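Local atomic coordinates of scyllo-inositol 2-dehydrogenase (NADP(+)) IolW (Bacillus subtilis subsp. subtilis, PDB entry 3GDO), a protein that catalyses the reversible NADPH-dependent reduction of scyllo-inosose to scyllo-inositol and cannot use NADH in place of NADPH. Residues G191-V196 with L215-G220; L143-T148 with Y219-A224; H181-T186 with A224-G229; V196-M201 with E334-S339; P97-A102 with N328-I333. All blocks are in the same frame, centred on the assembly; numbering follows the deposited sequence.

Contact 1: G191-V196 with L215-G220; sequences GMPKAV and LTLDYG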
# COMPACT_ATOMS: atom_id res chain seq x y z
N GLY B 191 -12.96 -2.52 -15.39
CA GLY B 191 -13.95 -1.49 -15.78
C GLY B 191 -13.87 -0.28 -14.86
O GLY B 191 -12.90 -0.12 -14.12
N MET B 192 -14.88 0.56 -14.90
CA MET B 192 -14.88 1.77 -14.11
C MET B 192 -15.28 1.47 -12.68
O MET B 192 -16.18 0.64 -12.44
CB MET B 192 -15.84 2.82 -14.72
CG MET B 192 -15.28 3.59 -15.97
SD MET B 192 -13.75 4.55 -15.69
CE MET B 192 -14.42 6.11 -15.25
N PRO B 193 -14.63 2.16 -11.70
CA PRO B 193 -14.99 2.02 -10.29
C PRO B 193 -16.21 2.87 -9.96
O PRO B 193 -16.68 3.65 -10.77
CB PRO B 193 -13.75 2.58 -9.57
CG PRO B 193 -13.25 3.65 -10.50
CD PRO B 193 -13.50 3.10 -11.90
N LYS B 194 -16.73 2.76 -8.75
CA LYS B 194 -17.83 3.64 -8.42
C LYS B 194 -17.41 4.90 -7.69
O LYS B 194 -18.21 5.82 -7.58
CB LYS B 194 -18.96 2.92 -7.71
CG LYS B 194 -18.59 2.03 -6.57
CD LYS B 194 -19.86 1.23 -6.23
CE LYS B 194 -19.64 0.13 -5.20
NZ LYS B 194 -19.54 0.71 -3.83
N ALA B 195 -16.16 4.95 -7.23
CA ALA B 195 -15.68 6.13 -6.57
C ALA B 195 -14.16 6.15 -6.56
O ALA B 195 -13.52 5.11 -6.80
CB ALA B 195 -16.26 6.24 -5.16
N VAL B 196 -13.60 7.34 -6.32
CA VAL B 196 -12.14 7.51 -6.25
C VAL B 196 -11.88 8.33 -5.00
O VAL B 196 -12.55 9.35 -4.77
CB VAL B 196 -11.60 8.29 -7.48
CG1 VAL B 196 -10.09 8.59 -7.38
CG2 VAL B 196 -11.91 7.55 -8.78
N LEU B 215 -4.06 6.64 -4.80
CA LEU B 215 -5.47 6.60 -5.20
C LEU B 215 -6.13 5.31 -4.75
O LEU B 215 -5.53 4.24 -4.85
CB LEU B 215 -5.58 6.67 -6.74
CG LEU B 215 -5.64 7.99 -7.49
CD1 LEU B 215 -4.38 8.84 -7.24
CD2 LEU B 215 -5.76 7.66 -8.98
N THR B 216 -7.36 5.41 -4.27
CA THR B 216 -8.19 4.24 -4.04
C THR B 216 -9.36 4.26 -5.03
O THR B 216 -10.17 5.23 -5.03
CB THR B 216 -8.75 4.20 -2.58
OG1 THR B 216 -7.66 4.18 -1.64
CG2 THR B 216 -9.66 2.98 -2.38
N LEU B 217 -9.43 3.23 -5.86
CA LEU B 217 -10.60 3.01 -6.74
C LEU B 217 -11.56 1.99 -6.16
O LEU B 217 -11.21 0.81 -5.94
CB LEU B 217 -10.19 2.62 -8.17
CG LEU B 217 -9.67 3.71 -9.11
CD1 LEU B 217 -8.47 4.48 -8.57
CD2 LEU B 217 -9.28 3.11 -10.49
N ASP B 218 -12.77 2.48 -5.87
CA ASP B 218 -13.75 1.74 -5.09
C ASP B 218 -14.58 0.89 -6.05
O ASP B 218 -15.36 1.42 -6.84
CB ASP B 218 -14.62 2.73 -4.28
CG ASP B 218 -15.73 2.04 -3.45
OD1 ASP B 218 -15.77 0.79 -3.33
OD2 ASP B 218 -16.59 2.78 -2.91
N TYR B 219 -14.37 -0.42 -6.00
CA TYR B 219 -15.22 -1.36 -6.73
C TYR B 219 -16.02 -2.21 -5.72
O TYR B 219 -16.22 -3.38 -5.96
CB TYR B 219 -14.37 -2.29 -7.56
CG TYR B 219 -13.58 -1.66 -8.70
CD1 TYR B 219 -14.09 -1.64 -10.02
CD2 TYR B 219 -12.31 -1.12 -8.48
CE1 TYR B 219 -13.35 -1.08 -11.09
CE2 TYR B 219 -11.56 -0.58 -9.53
CZ TYR B 219 -12.09 -0.55 -10.84
OH TYR B 219 -11.34 -0.00 -11.85
N GLY B 220 -16.42 -1.65 -4.58
CA GLY B 220 -17.24 -2.41 -3.60
C GLY B 220 -16.36 -3.36 -2.80
O GLY B 220 -15.54 -2.93 -1.98
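The open end of the beta hairpin formed by strands 195-201 and 212-219 is where Gly191, Pro193 and Lys194 meet Asp218 and Tyr219. The tyrosine ring is held at both rim and face. At its rim, Tyr219 OH donates to Gly191 O across 2.8 Å, nearly in line with the carbonyl bond, at the residue where the chain leaves helix 174-190 with a positive phi of 76°. Over one face, Pro193 CB stands 3.8 Å from the centroid of the Tyr219 ring and only 13° off its normal, a CH-pi contact over the middle of the ring. The same proline also rests on Leu217, with Pro193 CG 3.8 Å from Leu217 CG, so that it sits between Leu217 and Tyr219, alternate residues of strand 212-219. Backbone bonds then carry the pairing into the hairpin: Lys194 N gives to Asp218 O at 2.7 Å, and Asp218 N gives to Ala195 O at 2.9 Å with an almost straight N-H (178°). Beyond them Val196 and Leu217 form a non-hydrogen-bonded antiparallel pair. The Lys194 ammonium lies near the Asp218 carboxylate only as a long salt bridge. Asp218 OD1 instead accepts from Gly220 N at 2.8 Å and also from Gln223 NE2. The Gly220 N bond closes an Asx turn, which starts the tight reversal into the next strand of the meandering sheet in this C-terminal alpha/beta domain.

Contact 2: L143-T148 with Y219-A224; sequences LEDINT and YGKLQA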
# COMPACT_ATOMS: atom_id res chain seq x y z
N LEU B 143 -6.20 -16.77 -10.52
CA LEU B 143 -6.38 -15.54 -9.76
C LEU B 143 -7.85 -15.15 -9.75
O LEU B 143 -8.20 -14.07 -10.21
CB LEU B 143 -5.58 -14.38 -10.39
CG LEU B 143 -4.19 -14.06 -9.85
CD1 LEU B 143 -3.61 -12.80 -10.53
CD2 LEU B 143 -4.21 -13.89 -8.32
N GLU B 144 -8.69 -16.02 -9.23
CA GLU B 144 -10.15 -15.81 -9.14
C GLU B 144 -10.63 -14.84 -8.05
O GLU B 144 -10.06 -14.79 -6.95
CB GLU B 144 -10.85 -17.15 -8.91
CG GLU B 144 -10.65 -18.16 -10.05
CD GLU B 144 -11.54 -17.85 -11.26
OE1 GLU B 144 -12.78 -17.80 -11.10
OE2 GLU B 144 -10.98 -17.66 -12.37
N ASP B 145 -11.70 -14.10 -8.38
CA ASP B 145 -12.41 -13.24 -7.45
C ASP B 145 -11.37 -12.37 -6.71
O ASP B 145 -11.15 -12.54 -5.51
CB ASP B 145 -13.26 -14.06 -6.47
CG ASP B 145 -14.16 -13.18 -5.57
OD1 ASP B 145 -14.65 -12.11 -6.02
OD2 ASP B 145 -14.40 -13.55 -4.39
N ILE B 146 -10.72 -11.51 -7.46
CA ILE B 146 -9.69 -10.63 -6.91
C ILE B 146 -10.40 -9.67 -5.96
O ILE B 146 -11.44 -9.10 -6.32
CB ILE B 146 -8.93 -9.90 -8.02
CG1 ILE B 146 -8.01 -10.91 -8.73
CG2 ILE B 146 -8.13 -8.72 -7.45
CD1 ILE B 146 -7.50 -10.44 -10.13
N ASN B 147 -9.87 -9.54 -4.74
CA ASN B 147 -10.50 -8.65 -3.76
C ASN B 147 -9.66 -7.40 -3.47
O ASN B 147 -10.17 -6.39 -3.02
CB ASN B 147 -10.85 -9.42 -2.46
CG ASN B 147 -9.62 -9.96 -1.74
OD1 ASN B 147 -8.80 -9.19 -1.21
ND2 ASN B 147 -9.49 -11.27 -1.71
N THR B 148 -8.36 -7.49 -3.73
CA THR B 148 -7.44 -6.39 -3.46
C THR B 148 -6.40 -6.35 -4.57
O THR B 148 -5.77 -7.40 -4.91
CB THR B 148 -6.71 -6.56 -2.09
OG1 THR B 148 -7.67 -6.70 -1.05
CG2 THR B 148 -5.87 -5.34 -1.75
N TYR B 219 -14.37 -0.42 -6.00
CA TYR B 219 -15.22 -1.36 -6.73
C TYR B 219 -16.02 -2.21 -5.72
O TYR B 219 -16.22 -3.38 -5.96
CB TYR B 219 -14.37 -2.29 -7.56
CG TYR B 219 -13.58 -1.66 -8.70
CD1 TYR B 219 -14.09 -1.64 -10.02
CD2 TYR B 219 -12.31 -1.12 -8.48
CE1 TYR B 219 -13.35 -1.08 -11.09
CE2 TYR B 219 -11.56 -0.58 -9.53
CZ TYR B 219 -12.09 -0.55 -10.84
OH TYR B 219 -11.34 -0.00 -11.85
N GLY B 220 -16.42 -1.65 -4.58
CA GLY B 220 -17.24 -2.41 -3.60
C GLY B 220 -16.36 -3.36 -2.80
O GLY B 220 -15.54 -2.93 -1.98
N LYS B 221 -16.53 -4.65 -3.04
CA LYS B 221 -15.74 -5.64 -2.35
C LYS B 221 -14.27 -5.52 -2.79
O LYS B 221 -13.35 -5.59 -1.96
CB LYS B 221 -16.29 -7.03 -2.64
CG LYS B 221 -15.51 -8.12 -1.92
CD LYS B 221 -16.03 -9.51 -2.31
CE LYS B 221 -14.98 -10.57 -1.97
NZ LYS B 221 -15.44 -11.93 -2.33
N LEU B 222 -14.07 -5.32 -4.09
CA LEU B 222 -12.75 -5.10 -4.69
C LEU B 222 -12.24 -3.67 -4.42
O LEU B 222 -12.96 -2.67 -4.67
CB LEU B 222 -12.78 -5.36 -6.20
CG LEU B 222 -11.57 -4.95 -7.08
CD1 LEU B 222 -10.29 -5.64 -6.57
CD2 LEU B 222 -11.79 -5.25 -8.59
N GLN B 223 -11.01 -3.58 -3.91
CA GLN B 223 -10.37 -2.26 -3.69
C GLN B 223 -9.09 -2.23 -4.48
O GLN B 223 -8.27 -3.17 -4.38
CB GLN B 223 -10.10 -2.00 -2.19
CG GLN B 223 -11.36 -1.95 -1.35
CD GLN B 223 -12.17 -0.68 -1.62
OE1 GLN B 223 -11.63 0.42 -1.65
NE2 GLN B 223 -13.46 -0.84 -1.85
N ALA B 224 -8.96 -1.22 -5.33
CA ALA B 224 -7.78 -1.09 -6.20
C ALA B 224 -7.04 0.10 -5.64
O ALA B 224 -7.65 1.17 -5.46
CB ALA B 224 -8.19 -0.85 -7.67
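Lys221 and Asp145 reach across near the start of two strands that pair in parallel. The lysine leaves its backbone with CG anti to N (chi1 -179°), and every later torsion is also extended, so the chain spans the gap at full length. CB, CG and CD make no close contact with 143-148; CE passes 4.3 Å from Asn147 CB, and NZ then gives a hydrogen bond of 2.8 Å to Asp145 OD2, taken on the syn lone pair. The two side chains of this salt bridge cross at about a right angle. An alanine here would probably leave the Asp145 carboxylate without its cationic mate and remove the lysine's light contact with Asn147 CB. Farther along the strand, Leu222 turns CD1 onto the backbone of Asn147, 3.6 Å from Asn147 C, and lies side by side with Ile146, whose CG2 is 3.9 Å from Leu222 CD1. Pairing begins with Gln223 N to Asn147 O at 3.1 Å and continues in the parallel pair of Thr148 with Gln223. Asn147 and Thr148 together face His242 in a classic beta bulge, within which Thr148 OG1 donates to Asn147 OD1 at 2.7 Å. Asn147 ND2 reaches Ile231 O of the second subunit. Tyr219 to Leu222 make a type II' beta turn, the two-residue loop characteristic of a tight beta hairpin.

Contact 3: H181-T186 with A224-G229; sequences HIIDQT and AILYGG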
# COMPACT_ATOMS: atom_id res chain seq x y z
N HIS B 181 -0.49 5.13 -16.60
CA HIS B 181 -0.20 3.75 -17.00
C HIS B 181 -0.88 2.68 -16.12
O HIS B 181 -1.36 1.66 -16.63
CB HIS B 181 1.29 3.48 -16.95
CG HIS B 181 2.07 4.18 -18.01
ND1 HIS B 181 1.90 3.92 -19.36
CD2 HIS B 181 3.07 5.09 -17.93
CE1 HIS B 181 2.76 4.65 -20.06
NE2 HIS B 181 3.46 5.39 -19.21
N ILE B 182 -0.86 2.87 -14.80
CA ILE B 182 -1.36 1.82 -13.90
C ILE B 182 -2.87 1.95 -13.68
O ILE B 182 -3.56 0.97 -13.39
CB ILE B 182 -0.51 1.74 -12.58
CG1 ILE B 182 -0.51 3.08 -11.81
CG2 ILE B 182 0.94 1.35 -12.91
CD1 ILE B 182 0.08 2.93 -10.34
N ILE B 183 -3.39 3.17 -13.89
CA ILE B 183 -4.82 3.42 -13.97
C ILE B 183 -5.41 2.69 -15.20
O ILE B 183 -6.44 2.03 -15.11
CB ILE B 183 -5.11 4.93 -14.04
CG1 ILE B 183 -4.87 5.57 -12.67
CG2 ILE B 183 -6.57 5.21 -14.53
CD1 ILE B 183 -4.87 7.15 -12.73
N ASP B 184 -4.73 2.80 -16.34
CA ASP B 184 -5.23 2.18 -17.58
C ASP B 184 -5.32 0.68 -17.39
O ASP B 184 -6.32 0.02 -17.81
CB ASP B 184 -4.31 2.51 -18.78
CG ASP B 184 -4.74 1.79 -20.08
OD1 ASP B 184 -5.77 2.19 -20.66
OD2 ASP B 184 -4.05 0.82 -20.53
N GLN B 185 -4.29 0.12 -16.75
CA GLN B 185 -4.23 -1.32 -16.51
C GLN B 185 -5.42 -1.74 -15.66
O GLN B 185 -6.10 -2.74 -15.95
CB GLN B 185 -2.94 -1.68 -15.81
CG GLN B 185 -1.73 -1.64 -16.75
CD GLN B 185 -0.42 -2.07 -16.10
OE1 GLN B 185 -0.29 -2.07 -14.88
NE2 GLN B 185 0.54 -2.45 -16.91
N THR B 186 -5.68 -0.94 -14.61
CA THR B 186 -6.77 -1.22 -13.67
C THR B 186 -8.12 -1.15 -14.36
O THR B 186 -8.99 -2.02 -14.12
CB THR B 186 -6.77 -0.27 -12.45
OG1 THR B 186 -5.44 -0.20 -11.89
CG2 THR B 186 -7.72 -0.76 -11.40
N ALA B 224 -8.96 -1.22 -5.33
CA ALA B 224 -7.78 -1.09 -6.20
C ALA B 224 -7.04 0.10 -5.64
O ALA B 224 -7.65 1.17 -5.46
CB ALA B 224 -8.19 -0.85 -7.67
N ILE B 225 -5.75 -0.09 -5.33
CA ILE B 225 -4.99 0.97 -4.65
C ILE B 225 -3.80 1.27 -5.55
O ILE B 225 -3.03 0.35 -5.84
CB ILE B 225 -4.44 0.50 -3.26
CG1 ILE B 225 -5.52 -0.04 -2.30
CG2 ILE B 225 -3.50 1.59 -2.64
CD1 ILE B 225 -6.64 0.85 -1.99
N LEU B 226 -3.64 2.52 -5.99
CA LEU B 226 -2.58 2.85 -6.96
C LEU B 226 -1.81 4.02 -6.42
O LEU B 226 -2.41 5.06 -6.07
CB LEU B 226 -3.16 3.24 -8.33
CG LEU B 226 -4.13 2.24 -8.95
CD1 LEU B 226 -4.91 2.93 -10.09
CD2 LEU B 226 -3.38 1.02 -9.46
N TYR B 227 -0.50 3.84 -6.28
CA TYR B 227 0.29 4.83 -5.57
C TYR B 227 1.69 4.89 -6.09
O TYR B 227 2.19 3.95 -6.73
CB TYR B 227 0.24 4.57 -4.05
CG TYR B 227 0.93 3.32 -3.59
CD1 TYR B 227 2.28 3.35 -3.21
CD2 TYR B 227 0.22 2.08 -3.52
CE1 TYR B 227 2.91 2.21 -2.78
CE2 TYR B 227 0.87 0.91 -3.08
CZ TYR B 227 2.22 0.99 -2.70
OH TYR B 227 2.90 -0.12 -2.25
N GLY B 228 2.34 6.00 -5.79
CA GLY B 228 3.64 6.30 -6.37
C GLY B 228 4.26 7.45 -5.61
O GLY B 228 3.58 8.46 -5.35
N GLY B 229 5.51 7.29 -5.20
CA GLY B 229 6.30 8.44 -4.69
C GLY B 229 7.60 8.71 -5.43
O GLY B 229 8.06 7.89 -6.26
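Leu226 points from strand 224-228 into helix 181-186 and is met there by three side chains. Ile182 slides past it in the opposite direction. Its CG1 stands between backbone N and carbonyl carbon (chi1 58°), from where CD1 reaches forward to within 3.8 Å of Leu226 CB. Ile183 instead crosses the leucine at about a right angle, with CG1 3.7 Å from Leu226 CD1. Thr186, one turn on from Ile182, also runs antiparallel to the leucine, and its OG1 touches both branches of the fork, 3.4 Å from Leu226 CD2 and 3.6 Å from Leu226 CD1. Thr186 OG1 donates to Ile182 O at 2.7 Å, a carbonyl that also takes the helical bond from Thr186 N. With OG1 so bonded, Thr186 CG2, anti to the backbone N, meets Ala224 CB at 3.8 Å. An alanine in place of Thr186 would probably open a gap beside Ala224 and the leucine methyls and cost Ile182 O its second donor. The helix and strand axes run 9.3 Å apart and nearly antiparallel (167°). Ile183 also packs on Val329, Ile332 and Ile333 of helix 323-342, while Ile225 and Tyr227 on the reverse of the strand pack on Tyr212 and Gln150 of the second subunit. One face under helices and one against a second subunit fit the C-terminal alpha/beta domain of the Gfo/Idh/MocA family.

Contact 4: V196-M201 with E334-S339; sequences VTANVM and EAAMES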
# COMPACT_ATOMS: atom_id res chain seq x y z
N VAL B 196 -13.60 7.34 -6.32
CA VAL B 196 -12.14 7.51 -6.25
C VAL B 196 -11.88 8.33 -5.00
O VAL B 196 -12.55 9.35 -4.77
CB VAL B 196 -11.60 8.29 -7.48
CG1 VAL B 196 -10.09 8.59 -7.38
CG2 VAL B 196 -11.91 7.55 -8.78
N THR B 197 -10.93 7.88 -4.18
CA THR B 197 -10.49 8.66 -3.02
C THR B 197 -8.97 8.86 -3.19
O THR B 197 -8.24 7.89 -3.47
CB THR B 197 -10.87 7.95 -1.71
OG1 THR B 197 -12.28 7.67 -1.69
CG2 THR B 197 -10.49 8.81 -0.44
N ALA B 198 -8.47 10.08 -3.07
CA ALA B 198 -7.06 10.27 -3.44
C ALA B 198 -6.36 11.35 -2.65
O ALA B 198 -6.99 12.31 -2.20
CB ALA B 198 -6.95 10.56 -4.95
N ASN B 199 -5.04 11.20 -2.54
CA ASN B 199 -4.17 12.27 -2.09
C ASN B 199 -3.14 12.48 -3.19
O ASN B 199 -2.45 11.53 -3.63
CB ASN B 199 -3.54 11.92 -0.73
CG ASN B 199 -2.67 13.04 -0.17
OD1 ASN B 199 -3.01 14.23 -0.29
ND2 ASN B 199 -1.52 12.68 0.42
N VAL B 200 -3.04 13.71 -3.67
CA VAL B 200 -2.14 14.01 -4.77
C VAL B 200 -1.36 15.26 -4.32
O VAL B 200 -1.97 16.28 -3.96
CB VAL B 200 -2.95 14.19 -6.11
CG1 VAL B 200 -2.08 14.55 -7.26
CG2 VAL B 200 -3.73 12.89 -6.46
N MET B 201 -0.03 15.14 -4.26
CA MET B 201 0.80 16.19 -3.67
C MET B 201 2.20 16.21 -4.23
O MET B 201 2.62 15.34 -5.03
CB MET B 201 0.84 16.11 -2.11
CG MET B 201 1.72 14.95 -1.48
SD MET B 201 1.86 14.85 0.36
CE MET B 201 0.26 15.14 0.91
N GLU B 334 -8.79 13.24 -13.06
CA GLU B 334 -9.48 14.47 -12.62
C GLU B 334 -10.23 14.28 -11.33
O GLU B 334 -10.24 15.17 -10.47
CB GLU B 334 -10.43 15.02 -13.71
CG GLU B 334 -9.70 15.74 -14.86
CD GLU B 334 -10.66 16.48 -15.86
OE1 GLU B 334 -10.68 17.73 -15.87
OE2 GLU B 334 -11.37 15.81 -16.64
N ALA B 335 -10.84 13.12 -11.17
CA ALA B 335 -11.56 12.80 -9.92
C ALA B 335 -10.61 12.64 -8.72
O ALA B 335 -10.92 13.05 -7.60
CB ALA B 335 -12.42 11.53 -10.09
N ALA B 336 -9.45 12.03 -8.96
CA ALA B 336 -8.37 11.97 -7.95
C ALA B 336 -7.94 13.37 -7.52
O ALA B 336 -7.75 13.61 -6.32
CB ALA B 336 -7.15 11.23 -8.51
N MET B 337 -7.76 14.27 -8.48
CA MET B 337 -7.29 15.64 -8.18
C MET B 337 -8.34 16.36 -7.36
O MET B 337 -8.04 17.05 -6.38
CB MET B 337 -6.94 16.38 -9.47
CG MET B 337 -5.80 15.69 -10.28
SD MET B 337 -5.37 16.42 -11.92
CE MET B 337 -4.84 18.04 -11.41
N GLU B 338 -9.59 16.13 -7.76
CA GLU B 338 -10.75 16.71 -7.09
C GLU B 338 -10.94 16.10 -5.69
O GLU B 338 -11.19 16.84 -4.70
CB GLU B 338 -11.99 16.52 -7.99
CG GLU B 338 -13.24 17.23 -7.54
CD GLU B 338 -13.16 18.74 -7.67
OE1 GLU B 338 -12.24 19.25 -8.37
OE2 GLU B 338 -14.02 19.43 -7.07
N SER B 339 -10.76 14.79 -5.57
CA SER B 339 -10.79 14.12 -4.26
C SER B 339 -9.76 14.75 -3.31
O SER B 339 -10.08 15.11 -2.17
CB SER B 339 -10.55 12.61 -4.40
OG SER B 339 -10.38 12.02 -3.10
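Ser339 and Ala198 supply the one hydrogen bond between helix 334-339 and strand 196-201. Ala198 N gives its hydrogen to Ser339 OG at 2.7 Å, with an angle of 146° at the hydrogen. The serine reaches it because OG is anti to its own backbone N (chi1 171°), which carries the hydroxyl outward to the strand, where it also lies 3.4 Å from Thr197 CA. Ser339 OG is bonded to Arg344 O as well, so the hydroxyl links the strand to the chain following the helix. Ser340 OG likewise is hydrogen-bonded to Val200 N. Apolar contact makes up the rest. Val196, Ala198 and Val200 all direct their CB atoms at the helix, and Ala336 lies among them. Its CB is 3.6 Å from Ala198 CB, with Val196 CG1 at 4.1 Å from Ala336 CB and Val200 CG2 at 4.3 Å from the same atom. Val196 turns its other branch, CG2, to Ala335 CB, 4.2 Å away. Small residues on both sides bring the backbones close, with Ala198 CA and Ala336 CA 5.0 Å apart and the axes inclined at 71°. The opposite face of the strand looks to the second subunit, whose Thr197 packs on Thr197 here. Chemically, the contact pairs packing of alanines and valines with serine hydroxyls that accept from strand N-H groups, a role that a further strand might otherwise fill.

Contact 5: P97-A102 with N328-I333; sequences PMTATA and NVIRII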
# COMPACT_ATOMS: atom_id res chain seq x y z
N PRO B 97 -0.42 10.95 -21.38
CA PRO B 97 -1.81 10.95 -21.05
C PRO B 97 -2.51 11.66 -22.19
O PRO B 97 -1.98 12.63 -22.71
CB PRO B 97 -1.87 11.77 -19.76
CG PRO B 97 -0.74 12.78 -19.94
CD PRO B 97 0.33 11.97 -20.60
N MET B 98 -3.67 11.15 -22.59
CA MET B 98 -4.41 11.65 -23.76
C MET B 98 -4.49 13.20 -23.79
O MET B 98 -3.96 13.82 -24.71
CB MET B 98 -5.80 10.99 -23.80
CG MET B 98 -6.67 11.29 -25.03
SD MET B 98 -8.33 10.55 -24.81
CE MET B 98 -8.92 10.99 -26.47
N THR B 99 -5.15 13.80 -22.80
CA THR B 99 -5.21 15.27 -22.67
C THR B 99 -5.21 15.63 -21.18
O THR B 99 -5.26 14.73 -20.35
CB THR B 99 -6.53 15.83 -23.25
OG1 THR B 99 -7.62 15.06 -22.75
CG2 THR B 99 -6.53 15.79 -24.79
N ALA B 100 -5.21 16.91 -20.83
CA ALA B 100 -5.36 17.30 -19.43
C ALA B 100 -6.78 17.09 -18.86
O ALA B 100 -6.94 16.80 -17.67
CB ALA B 100 -4.90 18.76 -19.22
N THR B 101 -7.81 17.25 -19.70
CA THR B 101 -9.19 17.13 -19.21
C THR B 101 -9.96 16.12 -20.03
O THR B 101 -9.64 15.88 -21.22
CB THR B 101 -10.00 18.50 -19.20
OG1 THR B 101 -10.12 18.99 -20.53
CG2 THR B 101 -9.32 19.58 -18.33
N ALA B 102 -10.97 15.53 -19.41
CA ALA B 102 -11.83 14.56 -20.07
C ALA B 102 -12.63 15.21 -21.22
O ALA B 102 -12.84 14.59 -22.26
CB ALA B 102 -12.76 13.92 -19.04
N ASN B 328 -11.32 7.63 -20.27
CA ASN B 328 -11.66 7.14 -18.93
C ASN B 328 -10.52 7.31 -17.90
O ASN B 328 -10.77 7.58 -16.72
CB ASN B 328 -12.18 5.70 -18.95
CG ASN B 328 -13.64 5.63 -19.33
OD1 ASN B 328 -14.37 6.59 -19.17
ND2 ASN B 328 -14.06 4.50 -19.89
N VAL B 329 -9.29 7.18 -18.39
CA VAL B 329 -8.06 7.41 -17.59
C VAL B 329 -8.02 8.82 -17.09
O VAL B 329 -7.76 9.07 -15.89
CB VAL B 329 -6.80 7.14 -18.42
CG1 VAL B 329 -5.51 7.42 -17.60
CG2 VAL B 329 -6.83 5.72 -18.87
N ILE B 330 -8.29 9.75 -17.99
CA ILE B 330 -8.33 11.17 -17.64
C ILE B 330 -9.43 11.45 -16.66
O ILE B 330 -9.24 12.23 -15.75
CB ILE B 330 -8.47 12.08 -18.90
CG1 ILE B 330 -7.35 11.79 -19.91
CG2 ILE B 330 -8.45 13.53 -18.50
CD1 ILE B 330 -5.90 11.65 -19.27
N ARG B 331 -10.57 10.79 -16.82
CA ARG B 331 -11.67 10.91 -15.88
C ARG B 331 -11.24 10.49 -14.46
O ARG B 331 -11.62 11.14 -13.47
CB ARG B 331 -12.85 10.02 -16.32
CG ARG B 331 -13.67 10.64 -17.46
CD ARG B 331 -15.14 10.23 -17.36
NE ARG B 331 -15.47 9.34 -18.47
CZ ARG B 331 -15.89 9.77 -19.66
NH1 ARG B 331 -16.04 11.08 -19.88
NH2 ARG B 331 -16.15 8.88 -20.63
N ILE B 332 -10.46 9.41 -14.36
CA ILE B 332 -10.03 8.96 -13.03
C ILE B 332 -9.03 9.95 -12.49
O ILE B 332 -9.08 10.26 -11.30
CB ILE B 332 -9.36 7.56 -13.07
CG1 ILE B 332 -10.37 6.51 -13.49
CG2 ILE B 332 -8.71 7.20 -11.65
CD1 ILE B 332 -11.57 6.43 -12.56
N ILE B 333 -8.13 10.45 -13.35
CA ILE B 333 -7.12 11.43 -12.93
C ILE B 333 -7.77 12.72 -12.38
O ILE B 333 -7.38 13.19 -11.31
CB ILE B 333 -6.10 11.72 -14.05
CG1 ILE B 333 -5.18 10.50 -14.23
CG2 ILE B 333 -5.24 12.88 -13.72
CD1 ILE B 333 -4.30 10.64 -15.42
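Ile330 fits into the curve of the loop 97-102, and its closest contacts there are with main-chain atoms. Ile330 CD1 lies 3.3 Å from Thr99 O and also faces Pro97, whose CB is 4.1 Å from Ile330 CD1. The other branch, Ile330 CG2, is anti to the backbone N and presses on the end of the loop, 3.3 Å from Ala102 N and 3.4 Å from Thr101 C. Beside it Ala102 CB rests on the aliphatic part of Arg331, 3.8 Å from its CG. No hydrogen bond crosses between the two segments, so the fit probably depends on the loop's shape, which a second shell of bonds is placed to hold. Thr99 OG1 donates to Thr101 O at 2.7 Å, a bond that spans the bend, and Thr101 stands at the N-cap of helix 102-115. Ala102 N is taken by the Glu334 carboxylate, whose negative charge would suit the start of that helix, and Ala100 O meets the hydroxyl of Tyr176. On the helix side Arg331 is bent back so that NE gives to Asn328 OD1 at 3.0 Å, while its terminal nitrogens form salt bridges with Glu324 and Glu106. The latter brings a residue of helix 102-115 to the C-terminal domain. Pro97, preceded by a cis peptide bond, closes the Glu-Lys-Pro motif of the family, in which the lysine is an active-site residue in relatives. The contact thus belongs to the interface between Rossmann and C-terminal domains, a hallmark of the Gfo/Idh/MocA fold.

Read from the N terminus, contact 5 opens first, at 97-102 in the Rossmann domain, and closes only at 328-333, so contacts 1, 2 and 3 all nest inside its loop. Contact 2 starts at 143-148 and contact 3 at 181-186; they cross and share Ala224. Contact 1 is nested within contact 3 and ends on the same stretch as contact 2. Contact 4 starts at 196-201 and closes last, at 334-339, crossing the other four. Contacts 1 and 2 join neighbouring strands of the mixed sheet, contacts 3 and 4 lay helices 174-190 and 323-342 on it, and contact 5 ties the latter helix to the nucleotide-binding domain.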